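PDB 5HXD: murein peptide amidase A from Escherichia coli O157:H7, which probably cleaves the gamma-D-glutamyl-diaminopimelate amide bond of the murein tripeptide in a zinc-dependent reaction during peptidoglycan degradation. Local coordinates for residues A[17-22]-A[28-33]; A[97-102]-A[109-114]; A[151-156]-A[193-198]; A[177-182]-A[224-229]. All coordinates share one frame; numbering follows the deposited sequence.

Contact 1 (A[17-22]-A[28-33])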
loop_
_atom_site.group_PDB
_atom_site.type_symbol
_atom_site.label_atom_id
_atom_site.label_comp_id
_atom_site.label_asym_id
_atom_site.label_seq_id
_atom_site.Cartn_x
_atom_site.Cartn_y
_atom_site.Cartn_z
ATOM N N THR A 17 -2.635 -5.141 -19.475
ATOM C CA THR A 17 -1.831 -5.472 -18.327
ATOM C C THR A 17 -1.108 -6.765 -18.669
ATOM O O THR A 17 -1.639 -7.610 -19.414
ATOM C CB THR A 17 -2.681 -5.628 -17.048
ATOM O OG1 THR A 17 -1.838 -5.497 -15.904
ATOM C CG2 THR A 17 -3.362 -6.976 -17.002
ATOM N N GLU A 18 0.114 -6.894 -18.155
ATOM C CA GLU A 18 0.924 -8.092 -18.341
ATOM C C GLU A 18 1.548 -8.501 -17.014
ATOM O O GLU A 18 1.582 -7.710 -16.077
ATOM C CB GLU A 18 2.020 -7.853 -19.381
ATOM C CG GLU A 18 1.538 -7.455 -20.776
ATOM C CD GLU A 18 0.497 -8.408 -21.357
ATOM O OE1 GLU A 18 0.580 -9.639 -21.130
ATOM O OE2 GLU A 18 -0.415 -7.913 -22.050
ATOM N N HIS A 19 2.042 -9.731 -16.928
ATOM C CA HIS A 19 2.823 -10.160 -15.767
ATOM C C HIS A 19 4.299 -10.410 -16.124
ATOM O O HIS A 19 4.573 -11.144 -17.068
ATOM C CB HIS A 19 2.247 -11.445 -15.155
ATOM C CG HIS A 19 0.843 -11.315 -14.637
ATOM N ND1 HIS A 19 0.454 -10.301 -13.789
ATOM C CD2 HIS A 19 -0.235 -12.116 -14.791
ATOM C CE1 HIS A 19 -0.823 -10.461 -13.479
ATOM N NE2 HIS A 19 -1.262 -11.556 -14.064
ATOM N N TYR A 20 5.241 -9.848 -15.364
ATOM C CA TYR A 20 6.657 -10.228 -15.516
ATOM C C TYR A 20 7.196 -11.110 -14.375
ATOM O O TYR A 20 8.415 -11.210 -14.188
ATOM C CB TYR A 20 7.551 -8.991 -15.639
ATOM C CG TYR A 20 7.633 -8.150 -14.376
ATOM C CD1 TYR A 20 8.673 -8.312 -13.471
ATOM C CD2 TYR A 20 6.671 -7.178 -14.101
ATOM C CE1 TYR A 20 8.750 -7.540 -12.339
ATOM C CE2 TYR A 20 6.740 -6.406 -12.975
ATOM C CZ TYR A 20 7.775 -6.589 -12.093
ATOM O OH TYR A 20 7.838 -5.800 -10.965
ATOM N N GLY A 21 6.303 -11.736 -13.605
ATOM C CA GLY A 21 6.744 -12.760 -12.678
ATOM C C GLY A 21 5.845 -13.046 -11.496
ATOM O O GLY A 21 4.640 -12.812 -11.546
ATOM N N ARG A 22 6.453 -13.569 -10.431
ATOM C CA ARG A 22 5.788 -13.832 -9.160
ATOM C C ARG A 22 6.631 -13.373 -7.948
ATOM O O ARG A 22 7.839 -13.637 -7.858
ATOM C CB ARG A 22 5.460 -15.319 -9.022
ATOM C CG ARG A 22 4.369 -15.827 -9.944
ATOM C CD ARG A 22 3.038 -15.212 -9.600
ATOM N NE ARG A 22 1.991 -15.448 -10.599
ATOM C CZ ARG A 22 0.689 -15.461 -10.307
ATOM N NH1 ARG A 22 0.310 -15.257 -9.060
ATOM N NH2 ARG A 22 -0.228 -15.673 -11.246
ATOM N N PRO A 28 1.153 -11.883 -8.381
ATOM C CA PRO A 28 1.823 -11.640 -9.665
ATOM C C PRO A 28 2.629 -10.358 -9.643
ATOM O O PRO A 28 2.290 -9.409 -8.935
ATOM C CB PRO A 28 0.670 -11.550 -10.674
ATOM C CG PRO A 28 -0.536 -11.242 -9.870
ATOM C CD PRO A 28 -0.309 -11.730 -8.464
ATOM N N LEU A 29 3.722 -10.348 -10.391
ATOM C CA LEU A 29 4.400 -9.099 -10.685
ATOM C C LEU A 29 3.776 -8.535 -11.968
ATOM O O LEU A 29 3.771 -9.178 -13.001
ATOM C CB LEU A 29 5.904 -9.326 -10.788
ATOM C CG LEU A 29 6.491 -9.818 -9.445
ATOM C CD1 LEU A 29 7.881 -10.386 -9.610
ATOM C CD2 LEU A 29 6.504 -8.704 -8.399
ATOM N N ILE A 30 3.192 -7.348 -11.857
ATOM C CA ILE A 30 2.335 -6.780 -12.890
ATOM C C ILE A 30 3.012 -5.578 -13.544
ATOM O O ILE A 30 3.613 -4.757 -12.852
ATOM C CB ILE A 30 0.960 -6.348 -12.288
ATOM C CG1 ILE A 30 0.286 -7.540 -11.610
ATOM C CG2 ILE A 30 0.050 -5.765 -13.343
ATOM C CD1 ILE A 30 -0.849 -7.167 -10.633
ATOM N N TRP A 31 2.930 -5.476 -14.868
ATOM C CA TRP A 31 3.393 -4.266 -15.539
ATOM C C TRP A 31 2.510 -3.876 -16.699
ATOM O O TRP A 31 1.717 -4.668 -17.213
ATOM C CB TRP A 31 4.839 -4.401 -16.029
ATOM C CG TRP A 31 5.032 -5.350 -17.160
ATOM C CD1 TRP A 31 4.760 -6.691 -17.163
ATOM C CD2 TRP A 31 5.571 -5.047 -18.458
ATOM N NE1 TRP A 31 5.095 -7.238 -18.380
ATOM C CE2 TRP A 31 5.591 -6.252 -19.192
ATOM C CE3 TRP A 31 6.036 -3.878 -19.063
ATOM C CZ2 TRP A 31 6.059 -6.318 -20.508
ATOM C CZ3 TRP A 31 6.511 -3.945 -20.367
ATOM C CH2 TRP A 31 6.514 -5.155 -21.077
ATOM N N PHE A 32 2.688 -2.630 -17.109
ATOM C CA PHE A 32 1.808 -1.999 -18.059
ATOM C C PHE A 32 2.634 -1.494 -19.210
ATOM O O PHE A 32 3.045 -0.340 -19.192
ATOM C CB PHE A 32 1.049 -0.853 -17.388
ATOM C CG PHE A 32 0.213 -1.291 -16.222
ATOM C CD1 PHE A 32 -1.113 -1.618 -16.394
ATOM C CD2 PHE A 32 0.761 -1.396 -14.958
ATOM C CE1 PHE A 32 -1.881 -2.039 -15.332
ATOM C CE2 PHE A 32 -0.008 -1.811 -13.887
ATOM C CZ PHE A 32 -1.328 -2.132 -14.078
ATOM N N PRO A 33 2.902 -2.365 -20.200
ATOM C CA PRO A 33 3.730 -2.009 -21.365
ATOM C C PRO A 33 3.160 -0.816 -22.127
ATOM O O PRO A 33 1.935 -0.727 -22.302
ATOM C CB PRO A 33 3.708 -3.283 -22.237
ATOM C CG PRO A 33 2.598 -4.100 -21.726
ATOM C CD PRO A 33 2.412 -3.751 -20.274
HETATM O O HOH W 1 5.673 -9.660 -19.843
#
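The antiparallel beta hairpin of strands 18-22 and 28-31 is fastened by the hydrogen-bonded pair E18 and W31, where E18 N donates to W31 O (2.9 Å) and W31 N returns the bond to E18 O (2.9 Å). H19 and I30 follow as a non-hydrogen-bonded pair. P28 CB lies over one face of the H19 imidazole, 3.6 Å from its centroid in a CH-pi contact, while I30 CG1 meets the edge of that ring in its plane, 3.5 Å from ND1. P28 and I30 also pack against the second subunit, and P28 O accepts from Q85 NE2 of that chain.

Y20, L29 and W31 instead rest on helix 136-148. With CG of Y20 held between its backbone N and carbonyl carbon (chi1 67°), the phenol swings across the partner strand, and L29 CB sits above the ring centre, 3.6 Å from the centroid. The edge of the Y20 ring is directed at the face of the five-membered ring of W31, an offset edge-to-face pair with planes at 78° and centroids 5.6 Å apart. A water accepts from W31 NE1 at 2.9 Å and donates weakly to H19 O at 3.3 Å.

Contact 2 (A[97-102]-A[109-114])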
loop_
_atom_site.group_PDB
_atom_site.type_symbol
_atom_site.label_atom_id
_atom_site.label_comp_id
_atom_site.label_asym_id
_atom_site.label_seq_id
_atom_site.Cartn_x
_atom_site.Cartn_y
_atom_site.Cartn_z
ATOM N N LEU A 97 14.808 -4.754 -0.716
ATOM C CA LEU A 97 14.988 -4.999 -2.148
ATOM C C LEU A 97 15.917 -3.958 -2.787
ATOM O O LEU A 97 16.543 -4.223 -3.812
ATOM C CB LEU A 97 13.634 -5.014 -2.886
ATOM C CG LEU A 97 12.711 -6.224 -2.673
ATOM C CD1 LEU A 97 11.365 -6.012 -3.338
ATOM C CD2 LEU A 97 13.348 -7.500 -3.150
ATOM N N ASN A 98 16.006 -2.785 -2.175
ATOM C CA ASN A 98 16.872 -1.736 -2.680
ATOM C C ASN A 98 18.257 -1.833 -2.060
ATOM O O ASN A 98 18.998 -0.852 -2.025
ATOM C CB ASN A 98 16.271 -0.356 -2.414
ATOM C CG ASN A 98 16.736 0.696 -3.412
ATOM O OD1 ASN A 98 16.761 0.470 -4.626
ATOM N ND2 ASN A 98 17.083 1.863 -2.901
ATOM N N ARG A 99 18.588 -3.017 -1.552
ATOM C CA ARG A 99 19.973 -3.355 -1.232
ATOM C C ARG A 99 20.263 -4.709 -1.842
ATOM O O ARG A 99 21.349 -5.258 -1.653
ATOM C CB ARG A 99 20.244 -3.391 0.284
ATOM C CG ARG A 99 19.960 -2.101 1.030
ATOM C CD ARG A 99 20.893 -0.994 0.611
ATOM N NE ARG A 99 20.608 0.242 1.318
ATOM C CZ ARG A 99 19.631 1.088 0.999
ATOM N NH1 ARG A 99 18.825 0.835 -0.029
ATOM N NH2 ARG A 99 19.449 2.183 1.729
ATOM N N ASN A 100 19.288 -5.233 -2.583
ATOM C CA ASN A 100 19.353 -6.580 -3.160
ATOM C C ASN A 100 19.739 -6.681 -4.668
ATOM O O ASN A 100 19.784 -7.778 -5.224
ATOM C CB ASN A 100 17.998 -7.269 -2.937
ATOM C CG ASN A 100 18.081 -8.791 -3.022
ATOM O OD1 ASN A 100 17.353 -9.424 -3.797
ATOM N ND2 ASN A 100 18.973 -9.386 -2.226
ATOM N N PHE A 101 20.023 -5.568 -5.337
ATOM C CA PHE A 101 20.292 -5.642 -6.770
ATOM C C PHE A 101 21.745 -6.032 -7.047
ATOM O O PHE A 101 22.671 -5.512 -6.414
ATOM C CB PHE A 101 19.938 -4.316 -7.455
ATOM C CG PHE A 101 18.462 -4.104 -7.627
ATOM C CD1 PHE A 101 17.838 -4.431 -8.823
ATOM C CD2 PHE A 101 17.693 -3.602 -6.590
ATOM C CE1 PHE A 101 16.466 -4.255 -8.999
ATOM C CE2 PHE A 101 16.319 -3.420 -6.753
ATOM C CZ PHE A 101 15.705 -3.752 -7.973
ATOM N N PRO A 102 21.948 -6.952 -8.012
ATOM C CA PRO A 102 23.265 -7.511 -8.346
ATOM C C PRO A 102 24.264 -6.493 -8.926
ATOM O O PRO A 102 25.128 -6.873 -9.712
ATOM C CB PRO A 102 22.931 -8.585 -9.381
ATOM C CG PRO A 102 21.643 -8.134 -9.983
ATOM C CD PRO A 102 20.881 -7.534 -8.847
ATOM N N GLY A 109 24.860 -9.190 4.327
ATOM C CA GLY A 109 24.664 -8.916 5.744
ATOM C C GLY A 109 23.475 -8.016 6.004
ATOM O O GLY A 109 22.374 -8.265 5.520
ATOM N N GLU A 110 23.698 -6.944 6.747
ATOM C CA GLU A 110 22.587 -6.136 7.208
ATOM C C GLU A 110 22.570 -4.715 6.648
ATOM O O GLU A 110 23.600 -4.152 6.279
ATOM C CB GLU A 110 22.589 -6.095 8.740
ATOM C CG GLU A 110 22.241 -7.422 9.403
ATOM C CD GLU A 110 22.368 -7.380 10.927
ATOM O OE1 GLU A 110 22.284 -6.283 11.523
ATOM O OE2 GLU A 110 22.565 -8.454 11.534
ATOM N N THR A 111 21.375 -4.151 6.571
ATOM C CA THR A 111 21.213 -2.774 6.156
ATOM C C THR A 111 20.248 -2.164 7.148
ATOM O O THR A 111 19.464 -2.885 7.748
ATOM C CB THR A 111 20.696 -2.662 4.697
ATOM O OG1 THR A 111 20.575 -1.289 4.321
ATOM C CG2 THR A 111 19.345 -3.340 4.542
ATOM N N VAL A 112 20.323 -0.852 7.349
ATOM C CA VAL A 112 19.480 -0.169 8.337
ATOM C C VAL A 112 18.754 1.027 7.722
ATOM O O VAL A 112 19.357 1.846 7.043
ATOM C CB VAL A 112 20.299 0.318 9.573
ATOM C CG1 VAL A 112 20.687 -0.858 10.472
ATOM C CG2 VAL A 112 21.536 1.133 9.150
ATOM N N TYR A 113 17.450 1.107 7.947
ATOM C CA TYR A 113 16.669 2.225 7.457
ATOM C C TYR A 113 16.171 3.059 8.640
ATOM O O TYR A 113 16.342 2.677 9.804
ATOM C CB TYR A 113 15.509 1.734 6.564
ATOM C CG TYR A 113 14.383 0.955 7.244
ATOM C CD1 TYR A 113 13.230 1.593 7.669
ATOM C CD2 TYR A 113 14.462 -0.423 7.429
ATOM C CE1 TYR A 113 12.210 0.898 8.271
ATOM C CE2 TYR A 113 13.435 -1.129 8.031
ATOM C CZ TYR A 113 12.311 -0.461 8.456
ATOM O OH TYR A 113 11.264 -1.138 9.071
ATOM N N ARG A 114 15.580 4.210 8.352
ATOM C CA ARG A 114 15.060 5.080 9.402
ATOM C C ARG A 114 13.616 4.702 9.698
ATOM O O ARG A 114 12.813 4.626 8.775
ATOM C CB ARG A 114 15.157 6.547 8.979
ATOM C CG ARG A 114 14.855 7.550 10.068
ATOM C CD ARG A 114 14.806 8.963 9.499
ATOM N NE ARG A 114 16.077 9.299 8.884
ATOM C CZ ARG A 114 17.109 9.789 9.556
ATOM N NH1 ARG A 114 16.995 10.003 10.862
ATOM N NH2 ARG A 114 18.252 10.056 8.930
#
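R99 reaches T111 through a folded aliphatic chain: CG stands anti to the carbonyl carbon (chi1 -59°), and a bend at chi2 (-66°) turns CD and the guanidinium back toward its own backbone. On the other side T111 holds OG1 anti to its N (chi1 -179°), which presents the hydroxyl to the arginine. The two side chains cross at about a right angle. T111 OG1 lies 3.4 Å from R99 CG and also 3.4 Å from R99 NE, and T111 CG2 rests 3.8 Å from R99 CG, making this a small, buried contact against the stem of the arginine.

The head group is held from its own loop, since R99 NH1 donates to N98 O at 2.6 Å. The acceptor lies close to the guanidinium plane, although the donor stands well above the plane of the carbonyl. The Asn-Arg-Asn sequence recalls the motif whose Asn-Arg pair binds the substrate's terminal carboxylate in M14 carboxypeptidases; a similar anion-binding role for N98 and R99 is consistent with the R99 side chain lying about 3 Å from a bound cacodylate, probably from the crystallisation liquor, and about 7 Å from the zinc ion. T111 belongs to strand 110-114, which pairs antiparallel with strand 122-127, and T111 itself bonds through its backbone to L126. Further along the loop, N100 OD1 accepts from E135 N and N100 ND2 donates to T128 O.

Contact 3 (A[151-156]-A[193-198])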
loop_
_atom_site.group_PDB
_atom_site.type_symbol
_atom_site.label_atom_id
_atom_site.label_comp_id
_atom_site.label_asym_id
_atom_site.label_seq_id
_atom_site.Cartn_x
_atom_site.Cartn_y
_atom_site.Cartn_z
ATOM N N ALA A 151 14.678 3.512 -22.239
ATOM C CA ALA A 151 15.518 4.690 -22.427
ATOM C C ALA A 151 16.069 5.199 -21.096
ATOM O O ALA A 151 17.160 5.772 -21.031
ATOM C CB ALA A 151 14.731 5.784 -23.122
ATOM N N TRP A 152 15.284 4.996 -20.040
ATOM C CA TRP A 152 15.617 5.435 -18.688
ATOM C C TRP A 152 14.623 4.836 -17.691
ATOM O O TRP A 152 13.692 4.124 -18.083
ATOM C CB TRP A 152 15.612 6.957 -18.604
ATOM C CG TRP A 152 14.448 7.597 -19.298
ATOM C CD1 TRP A 152 14.452 8.192 -20.529
ATOM C CD2 TRP A 152 13.111 7.718 -18.801
ATOM N NE1 TRP A 152 13.199 8.679 -20.826
ATOM C CE2 TRP A 152 12.360 8.397 -19.784
ATOM C CE3 TRP A 152 12.475 7.320 -17.615
ATOM C CZ2 TRP A 152 11.008 8.684 -19.617
ATOM C CZ3 TRP A 152 11.138 7.601 -17.455
ATOM C CH2 TRP A 152 10.416 8.277 -18.446
ATOM N N VAL A 153 14.830 5.110 -16.405
ATOM C CA VAL A 153 13.934 4.646 -15.357
ATOM C C VAL A 153 13.696 5.740 -14.325
ATOM O O VAL A 153 14.645 6.299 -13.806
ATOM C CB VAL A 153 14.501 3.382 -14.634
ATOM C CG1 VAL A 153 13.493 2.816 -13.606
ATOM C CG2 VAL A 153 14.878 2.308 -15.637
ATOM N N VAL A 154 12.434 6.048 -14.028
ATOM C CA VAL A 154 12.111 6.846 -12.844
ATOM C C VAL A 154 11.492 5.947 -11.762
ATOM O O VAL A 154 10.460 5.305 -11.982
ATOM C CB VAL A 154 11.136 8.011 -13.148
ATOM C CG1 VAL A 154 10.662 8.644 -11.848
ATOM C CG2 VAL A 154 11.798 9.065 -14.030
ATOM N N SER A 155 12.139 5.894 -10.602
ATOM C CA SER A 155 11.674 5.076 -9.487
ATOM C C SER A 155 11.234 5.947 -8.316
ATOM O O SER A 155 12.041 6.651 -7.724
ATOM C CB SER A 155 12.770 4.118 -9.042
ATOM O OG SER A 155 12.517 3.657 -7.734
ATOM N N PHE A 156 9.945 5.895 -7.997
ATOM C CA PHE A 156 9.365 6.706 -6.926
ATOM C C PHE A 156 9.496 6.089 -5.535
ATOM O O PHE A 156 9.250 4.898 -5.376
ATOM C CB PHE A 156 7.894 6.954 -7.222
ATOM C CG PHE A 156 7.674 7.886 -8.342
ATOM C CD1 PHE A 156 7.540 9.233 -8.104
ATOM C CD2 PHE A 156 7.638 7.425 -9.639
ATOM C CE1 PHE A 156 7.370 10.111 -9.139
ATOM C CE2 PHE A 156 7.460 8.295 -10.680
ATOM C CZ PHE A 156 7.323 9.643 -10.427
ATOM N N GLY A 193 23.985 -2.194 -3.439
ATOM C CA GLY A 193 22.998 -3.091 -4.013
ATOM C C GLY A 193 21.690 -2.412 -4.393
ATOM O O GLY A 193 20.719 -3.093 -4.710
ATOM N N SER A 194 21.660 -1.080 -4.371
ATOM C CA SER A 194 20.455 -0.320 -4.743
ATOM C C SER A 194 20.111 -0.444 -6.238
ATOM O O SER A 194 20.959 -0.816 -7.056
ATOM C CB SER A 194 20.618 1.158 -4.378
ATOM O OG SER A 194 21.364 1.851 -5.363
ATOM N N PHE A 195 18.859 -0.146 -6.578
ATOM C CA PHE A 195 18.389 -0.289 -7.944
ATOM C C PHE A 195 19.173 0.675 -8.845
ATOM O O PHE A 195 19.618 0.311 -9.935
ATOM C CB PHE A 195 16.882 -0.035 -8.023
ATOM C CG PHE A 195 16.356 0.098 -9.421
ATOM C CD1 PHE A 195 16.291 -1.003 -10.261
ATOM C CD2 PHE A 195 15.936 1.325 -9.903
ATOM C CE1 PHE A 195 15.815 -0.883 -11.557
ATOM C CE2 PHE A 195 15.461 1.454 -11.185
ATOM C CZ PHE A 195 15.393 0.344 -12.015
ATOM N N GLY A 196 19.373 1.894 -8.359
ATOM C CA GLY A 196 20.171 2.872 -9.062
ATOM C C GLY A 196 21.614 2.450 -9.222
ATOM O O GLY A 196 22.243 2.767 -10.226
ATOM N N SER A 197 22.148 1.741 -8.235
ATOM C CA SER A 197 23.511 1.236 -8.324
ATOM C C SER A 197 23.626 0.197 -9.437
ATOM O O SER A 197 24.654 0.100 -10.120
ATOM C CB SER A 197 23.953 0.624 -6.996
ATOM O OG SER A 197 24.421 1.603 -6.091
ATOM N N TRP A 198 22.572 -0.593 -9.596
ATOM C CA TRP A 198 22.532 -1.602 -10.635
ATOM C C TRP A 198 22.388 -0.935 -12.001
ATOM O O TRP A 198 22.959 -1.361 -12.998
ATOM C CB TRP A 198 21.375 -2.553 -10.388
ATOM C CG TRP A 198 21.299 -3.696 -11.347
ATOM C CD1 TRP A 198 22.121 -4.782 -11.399
ATOM C CD2 TRP A 198 20.322 -3.884 -12.373
ATOM N NE1 TRP A 198 21.719 -5.636 -12.397
ATOM C CE2 TRP A 198 20.614 -5.108 -13.007
ATOM C CE3 TRP A 198 19.224 -3.137 -12.813
ATOM C CZ2 TRP A 198 19.854 -5.600 -14.050
ATOM C CZ3 TRP A 198 18.484 -3.617 -13.847
ATOM C CH2 TRP A 198 18.793 -4.845 -14.453
#
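V153 and F195 make the tight part of this contact, where strand 153-157 faces the first turn of helix 195-201. V153 CG1, anti to its backbone N (chi1 -175°), meets the rim of the F195 ring close to its plane, 3.4 Å from CE2 and 3.5 Å from CZ. F195 likewise carries CG anti to its N (chi1 169°), which extends the phenyl from the helix toward the strand, so that the ring arrives with its far edge leading. S155 is much more loosely engaged: its CB approaches F195 CD2 only to 4.3 Å and obliquely. The side chain of S155 comes about 3 Å from that of H157, a predicted zinc ligand, so this end of the contact lies near the zinc site, about 8 Å from the ion.

The side of the helix turned from the strand is more open, with G196 and S197 partly exposed, and polar groups order it. S194 is the N-cap: its OG accepts from S197 N at 3.0 Å, and S197 OG also donates to it at 3.2 Å. Backbone bonding of the first turn starts with W198 N to S194 O (3.0 Å). F195 N, at the start of the helix, donates to N98 OD1 of the active-site loop.

Strand 153-157 runs parallel between strands 43-45 and 206-210 in the mixed sheet. F195 fills the gap between that sheet, where it touches L45 and C206, and helix 136-148, where it packs on L141 and I145.

Contact 4 (A[177-182]-A[224-229])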
loop_
_atom_site.group_PDB
_atom_site.type_symbol
_atom_site.label_atom_id
_atom_site.label_comp_id
_atom_site.label_asym_id
_atom_site.label_seq_id
_atom_site.Cartn_x
_atom_site.Cartn_y
_atom_site.Cartn_z
ATOM N N GLN A 177 10.689 20.573 -11.424
ATOM C CA GLN A 177 9.760 21.669 -11.628
ATOM C C GLN A 177 8.314 21.182 -11.568
ATOM O O GLN A 177 7.499 21.747 -10.838
ATOM C CB GLN A 177 10.053 22.364 -12.964
ATOM C CG GLN A 177 10.430 23.841 -12.816
ATOM C CD GLN A 177 11.276 24.373 -13.974
ATOM O OE1 GLN A 177 11.629 23.635 -14.897
ATOM N NE2 GLN A 177 11.606 25.665 -13.922
ATOM N N ALA A 178 8.011 20.123 -12.317
ATOM C CA ALA A 178 6.659 19.550 -12.370
ATOM C C ALA A 178 6.121 19.067 -11.027
ATOM O O ALA A 178 4.913 19.125 -10.798
ATOM C CB ALA A 178 6.616 18.403 -13.368
ATOM N N PHE A 179 6.984 18.579 -10.138
ATOM C CA PHE A 179 6.492 18.049 -8.848
ATOM C C PHE A 179 6.780 18.995 -7.675
ATOM O O PHE A 179 6.474 18.681 -6.522
ATOM C CB PHE A 179 7.111 16.670 -8.542
ATOM C CG PHE A 179 6.487 15.519 -9.300
ATOM C CD1 PHE A 179 5.378 14.862 -8.802
ATOM C CD2 PHE A 179 7.037 15.073 -10.494
ATOM C CE1 PHE A 179 4.813 13.792 -9.489
ATOM C CE2 PHE A 179 6.479 14.009 -11.182
ATOM C CZ PHE A 179 5.365 13.370 -10.679
ATOM N N GLU A 180 7.380 20.142 -7.991
ATOM C CA GLU A 180 7.848 21.139 -7.018
ATOM C C GLU A 180 8.731 20.561 -5.916
ATOM O O GLU A 180 8.588 20.873 -4.730
ATOM C CB GLU A 180 6.669 21.899 -6.421
ATOM C CG GLU A 180 6.443 23.180 -7.185
ATOM C CD GLU A 180 5.360 24.023 -6.610
ATOM O OE1 GLU A 180 5.481 24.441 -5.435
ATOM O OE2 GLU A 180 4.392 24.270 -7.357
ATOM N N LEU A 181 9.695 19.764 -6.354
ATOM C CA LEU A 181 10.674 19.167 -5.476
ATOM C C LEU A 181 12.052 19.590 -5.916
ATOM O O LEU A 181 12.330 19.653 -7.112
ATOM C CB LEU A 181 10.563 17.644 -5.498
ATOM C CG LEU A 181 9.301 17.092 -4.868
ATOM C CD1 LEU A 181 9.315 15.583 -4.979
ATOM C CD2 LEU A 181 9.243 17.544 -3.418
ATOM N N PRO A 182 12.925 19.874 -4.950
ATOM C CA PRO A 182 14.325 20.215 -5.209
ATOM C C PRO A 182 15.020 19.163 -6.063
ATOM O O PRO A 182 14.681 17.988 -5.952
ATOM C CB PRO A 182 14.936 20.265 -3.805
ATOM C CG PRO A 182 13.982 19.516 -2.954
ATOM C CD PRO A 182 12.643 19.805 -3.513
ATOM N N LEU A 224 -1.245 14.671 -9.352
ATOM C CA LEU A 224 -1.842 13.865 -10.411
ATOM C C LEU A 224 -1.555 14.507 -11.746
ATOM O O LEU A 224 -1.406 13.815 -12.746
ATOM C CB LEU A 224 -3.348 13.705 -10.194
ATOM C CG LEU A 224 -4.137 12.830 -11.174
ATOM C CD1 LEU A 224 -3.357 11.584 -11.525
ATOM C CD2 LEU A 224 -5.500 12.452 -10.592
ATOM N N PHE A 225 -1.476 15.838 -11.737
ATOM C CA PHE A 225 -1.144 16.619 -12.918
ATOM C C PHE A 225 0.239 16.219 -13.411
ATOM O O PHE A 225 0.426 15.793 -14.566
ATOM C CB PHE A 225 -1.205 18.123 -12.603
ATOM C CG PHE A 225 -0.710 19.007 -13.720
ATOM C CD1 PHE A 225 -1.545 19.366 -14.769
ATOM C CD2 PHE A 225 0.607 19.485 -13.727
ATOM C CE1 PHE A 225 -1.075 20.181 -15.808
ATOM C CE2 PHE A 225 1.076 20.293 -14.763
ATOM C CZ PHE A 225 0.230 20.643 -15.800
ATOM N N ALA A 226 1.209 16.349 -12.516
ATOM C CA ALA A 226 2.585 16.019 -12.840
ATOM C C ALA A 226 2.732 14.548 -13.258
ATOM O O ALA A 226 3.339 14.264 -14.289
ATOM C CB ALA A 226 3.492 16.343 -11.658
ATOM N N MET A 227 2.172 13.618 -12.479
ATOM C CA MET A 227 2.302 12.193 -12.794
ATOM C C MET A 227 1.761 11.850 -14.181
ATOM O O MET A 227 2.413 11.139 -14.951
ATOM C CB MET A 227 1.596 11.328 -11.755
ATOM C CG MET A 227 2.043 9.864 -11.816
ATOM S SD MET A 227 3.802 9.611 -11.448
ATOM C CE MET A 227 3.820 9.978 -9.689
ATOM N N ALA A 228 0.570 12.359 -14.488
ATOM C CA ALA A 228 -0.050 12.185 -15.800
ATOM C C ALA A 228 0.818 12.727 -16.938
ATOM O O ALA A 228 0.838 12.165 -18.032
ATOM C CB ALA A 228 -1.413 12.863 -15.825
ATOM N N ASN A 229 1.516 13.829 -16.692
ATOM C CA ASN A 229 2.330 14.443 -17.743
ATOM C C ASN A 229 3.630 13.671 -17.931
ATOM O O ASN A 229 4.187 13.642 -19.035
ATOM C CB ASN A 229 2.626 15.919 -17.441
ATOM C CG ASN A 229 1.387 16.791 -17.517
ATOM O OD1 ASN A 229 0.433 16.476 -18.227
ATOM N ND2 ASN A 229 1.394 17.891 -16.779
#
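A226 CB sits over the centre of the F179 ring, 3.5 Å from its centroid and 8° off the normal, a CH-pi contact in which the methyl group meets one whole face. The same methyl lies 4.1 Å from A178 CB, and these small side chains let the backbones approach to 5.4 Å between the CA atoms of A178 and A226. M227 touches the ring from another direction. Bends at chi2 (63°) and chi3 (70°) fold its thioether round to the phenyl, leaving CE 3.9 Å from F179 CZ and SD at the ring edge, 5.5 Å from the centroid, a Met-aromatic contact.

In the next shell F211 packs on both F179 and M227, while M227 also reaches T58, L59 and A62 of helix 53-65. The position of F179 is set by the end of helix 170-178: E180 takes a positive phi, and its N bonds back to Q177 O at 3.3 Å, part of a Schellman motif. Beyond it the chain turns toward the sheet, where L181 packs on I163 and P182 bonds to it through the backbone. The whole is helix-end to helix packing within one of the helical layers that flank the mixed sheet of the M14 alpha/beta fold.

How the contacts relate
From the N terminus, contact 1 closes first, with five residues between the two strands of its hairpin. Contact 2 follows in series and closes a similarly short loop near the zinc site. Contacts 3 and 4 are long-range and cross, their segments alternating along the chain as 151-156, 177-182, 193-198 and 224-229. Contacts 2 and 3 touch through a probable hydrogen bond from F101 N to G193 O, which helps tie the active-site loop to the start of helix 195-201. Contacts 3 and 4 meet where F156 packs on M227 and F179: the strand sends V153 and S155 to helix 195-201 on one face of the sheet and F156 to contact 4 on the other. Contact 1 touches none of the others.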